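Local coordinates for protein ATP-dependent 6-phosphofructokinase subunit beta (Saccharomyces cerevisiae, PDB 3O8O) that phosphorylates fructose 6-phosphate to fructose 1,6-bisphosphate with ATP, the first committing step of glycolysis, at residues L305-E316 against I326-R335. Numbering follows the deposited sequence.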
# COMPACT_ATOMS: atom_id res chain seq x y z
N LEU B 305 -26.59 28.58 -4.50
CA LEU B 305 -26.87 29.22 -3.21
C LEU B 305 -27.97 30.26 -3.29
O LEU B 305 -28.82 30.36 -2.41
CB LEU B 305 -25.62 29.88 -2.64
CG LEU B 305 -24.44 28.98 -2.31
CD1 LEU B 305 -23.35 29.86 -1.73
CD2 LEU B 305 -24.82 27.90 -1.33
N GLN B 306 -27.96 31.07 -4.34
CA GLN B 306 -28.97 32.08 -4.49
C GLN B 306 -30.34 31.44 -4.60
O GLN B 306 -31.29 31.88 -3.95
CB GLN B 306 -28.67 32.93 -5.71
CG GLN B 306 -27.50 33.87 -5.46
CD GLN B 306 -27.36 34.91 -6.53
OE1 GLN B 306 -26.60 35.85 -6.39
NE2 GLN B 306 -28.10 34.74 -7.62
N GLY B 307 -30.44 30.41 -5.42
CA GLY B 307 -31.71 29.73 -5.56
C GLY B 307 -32.21 29.30 -4.19
O GLY B 307 -33.36 29.53 -3.85
N LEU B 308 -31.34 28.70 -3.37
CA LEU B 308 -31.76 28.27 -2.06
C LEU B 308 -32.34 29.44 -1.31
O LEU B 308 -33.43 29.34 -0.75
CB LEU B 308 -30.58 27.69 -1.28
CG LEU B 308 -30.80 27.51 0.23
CD1 LEU B 308 -32.17 26.82 0.50
CD2 LEU B 308 -29.62 26.73 0.81
N GLU B 309 -31.60 30.54 -1.29
CA GLU B 309 -32.03 31.75 -0.60
C GLU B 309 -33.32 32.29 -1.20
O GLU B 309 -34.22 32.70 -0.47
CB GLU B 309 -30.94 32.82 -0.66
CG GLU B 309 -31.26 34.06 0.16
CD GLU B 309 -31.40 33.76 1.64
OE1 GLU B 309 -31.84 34.66 2.40
OE2 GLU B 309 -31.07 32.63 2.05
N ALA B 310 -33.42 32.27 -2.52
CA ALA B 310 -34.63 32.77 -3.18
C ALA B 310 -35.88 32.06 -2.65
O ALA B 310 -36.94 32.66 -2.56
CB ALA B 310 -34.53 32.60 -4.68
N VAL B 311 -35.77 30.78 -2.32
CA VAL B 311 -36.94 30.08 -1.79
C VAL B 311 -37.21 30.62 -0.38
O VAL B 311 -38.35 30.94 -0.05
CB VAL B 311 -36.72 28.53 -1.74
CG1 VAL B 311 -37.79 27.85 -0.88
CG2 VAL B 311 -36.80 27.97 -3.15
N ASN B 312 -36.17 30.75 0.44
CA ASN B 312 -36.35 31.27 1.78
C ASN B 312 -37.05 32.62 1.77
O ASN B 312 -37.91 32.89 2.61
CB ASN B 312 -35.01 31.39 2.50
CG ASN B 312 -34.41 30.04 2.83
OD1 ASN B 312 -35.13 29.07 3.07
ND2 ASN B 312 -33.08 29.98 2.85
N ALA B 313 -36.68 33.47 0.81
CA ALA B 313 -37.25 34.81 0.67
C ALA B 313 -38.75 34.79 0.40
O ALA B 313 -39.52 35.37 1.17
CB ALA B 313 -36.54 35.56 -0.45
N VAL B 314 -39.17 34.16 -0.70
CA VAL B 314 -40.60 34.13 -1.01
C VAL B 314 -41.36 33.44 0.10
O VAL B 314 -42.53 33.75 0.32
CB VAL B 314 -40.93 33.39 -2.32
CG1 VAL B 314 -40.36 34.12 -3.49
CG2 VAL B 314 -40.42 31.95 -2.25
N LEU B 315 -40.71 32.49 0.78
CA LEU B 315 -41.37 31.78 1.87
C LEU B 315 -41.59 32.64 3.11
O LEU B 315 -42.40 32.30 3.97
CB LEU B 315 -40.59 30.53 2.27
CG LEU B 315 -40.94 29.27 1.48
CD1 LEU B 315 -40.52 28.06 2.28
CD2 LEU B 315 -42.42 29.18 1.22
N GLU B 316 -40.86 33.75 3.22
CA GLU B 316 -41.07 34.63 4.36
C GLU B 316 -41.50 36.03 3.94
O GLU B 316 -41.55 36.95 4.77
CB GLU B 316 -39.84 34.66 5.28
CG GLU B 316 -38.50 34.78 4.59
CD GLU B 316 -37.35 34.56 5.56
OE1 GLU B 316 -36.84 35.55 6.14
OE2 GLU B 316 -36.97 33.38 5.75
N ILE B 326 -32.31 38.22 -4.86
CA ILE B 326 -31.05 37.77 -4.27
C ILE B 326 -29.82 38.18 -5.05
O ILE B 326 -29.76 38.06 -6.27
CB ILE B 326 -31.00 36.25 -4.08
CG1 ILE B 326 -31.89 35.81 -2.92
CG2 ILE B 326 -29.59 35.85 -3.73
CD1 ILE B 326 -33.36 35.98 -3.16
N ALA B 327 -28.81 38.67 -4.32
CA ALA B 327 -27.57 39.11 -4.94
C ALA B 327 -26.33 38.74 -4.12
O ALA B 327 -26.41 38.03 -3.12
CB ALA B 327 -27.61 40.62 -5.15
N VAL B 328 -25.19 39.23 -4.57
CA VAL B 328 -23.94 38.98 -3.86
C VAL B 328 -23.18 40.28 -3.66
O VAL B 328 -23.03 41.09 -4.59
CB VAL B 328 -23.00 38.04 -4.64
CG1 VAL B 328 -22.62 36.85 -3.76
CG2 VAL B 328 -23.63 37.62 -5.97
N ASN B 329 -22.70 40.47 -2.43
CA ASN B 329 -21.91 41.63 -2.08
C ASN B 329 -20.75 41.09 -1.28
O ASN B 329 -20.97 40.39 -0.28
N GLU B 330 -19.53 41.38 -1.71
CA GLU B 330 -18.34 40.88 -1.01
C GLU B 330 -18.55 39.38 -0.78
O GLU B 330 -18.64 38.93 0.37
N ASN B 331 -18.65 38.62 -1.88
CA ASN B 331 -18.89 37.18 -1.78
C ASN B 331 -19.71 36.81 -0.55
O ASN B 331 -19.23 36.07 0.32
CB ASN B 331 -17.58 36.38 -1.74
CG ASN B 331 -17.13 35.94 -3.11
OD1 ASN B 331 -17.93 35.80 -4.04
ND2 ASN B 331 -15.83 35.71 -3.23
N LYS B 332 -20.92 37.37 -0.47
CA LYS B 332 -21.85 37.10 0.62
C LYS B 332 -23.24 37.16 -0.03
O LYS B 332 -23.61 38.16 -0.66
CB LYS B 332 -21.71 38.16 1.71
N ILE B 333 -23.99 36.07 0.09
CA ILE B 333 -25.32 36.00 -0.51
C ILE B 333 -26.29 36.89 0.27
O ILE B 333 -26.52 36.67 1.45
CB ILE B 333 -25.83 34.53 -0.56
CG1 ILE B 333 -25.07 33.75 -1.64
CG2 ILE B 333 -27.32 34.48 -0.88
CD1 ILE B 333 -25.24 34.30 -3.04
N VAL B 334 -26.87 37.88 -0.40
CA VAL B 334 -27.78 38.79 0.29
C VAL B 334 -29.04 39.18 -0.48
O VAL B 334 -29.11 39.08 -1.71
CB VAL B 334 -27.06 40.08 0.67
CG1 VAL B 334 -25.91 39.76 1.61
CG2 VAL B 334 -26.54 40.76 -0.59
N ARG B 335 -30.04 39.65 0.28
CA ARG B 335 -31.31 40.09 -0.28
C ARG B 335 -31.27 41.59 -0.52
O ARG B 335 -30.73 42.34 0.28
CB ARG B 335 -32.46 39.74 0.67
CG ARG B 335 -32.59 38.26 0.96
CD ARG B 335 -33.86 37.95 1.73
NE ARG B 335 -33.85 36.60 2.29
CZ ARG B 335 -34.79 36.12 3.11
NH1 ARG B 335 -35.82 36.88 3.47
NH2 ARG B 335 -34.70 34.88 3.56
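Glu309 and Arg335 meet where helix 297-316 packs over the edge hairpin, strands 324-328 and 333-337, of the mixed sheet in the N-terminal catalytic phosphofructokinase domain, a worked example of how a helix covers an alpha/beta sheet with an apolar seam and a charged border. The arginine grips side-on, NE and NH2 converging in a salt bridge on the single oxygen OE1 of Glu309, with NE to OE1 at 2.8 Å; Glu316 extends it into a three-residue network. Both nitrogens arrive from one face of the carboxylate, whose plane is turned 45° from the guanidinium. Glu309 CG stands anti to the backbone N (chi1 -175°) and the chain then turns about CB-CG (chi2 62°), which brings the acid across the arginine. A leucine in place of Glu309 would probably cost the Arg335 guanidinium its two-nitrogen grip and leave it freer to swing, the weak bond from NH1 to Glu316 OE1 (3.2 Å) remaining. Ala313 CA lies over the centre of one guanidinium face, 3.6 Å above its plane.

Inward, Ile326 supplies the seam: CG1 meets the aliphatic part of Glu309, CG2 lies 3.4 Å from Gln306 CG, and CD1 reaches Ala310 and Ala313. Ile333, from the outer strand, fits against Leu305, Gln306 and Glu309. Behind this layer, backbone bonds between Ala327 and Val334 pair the strands, and Ile326 bonds in turn to Gly149 of strand 146-151, whose Cys148 and Thr150 touch the same helix. At the far end, the extended Gln306 chain lays its OE1 3.5 Å from Val328 CG2.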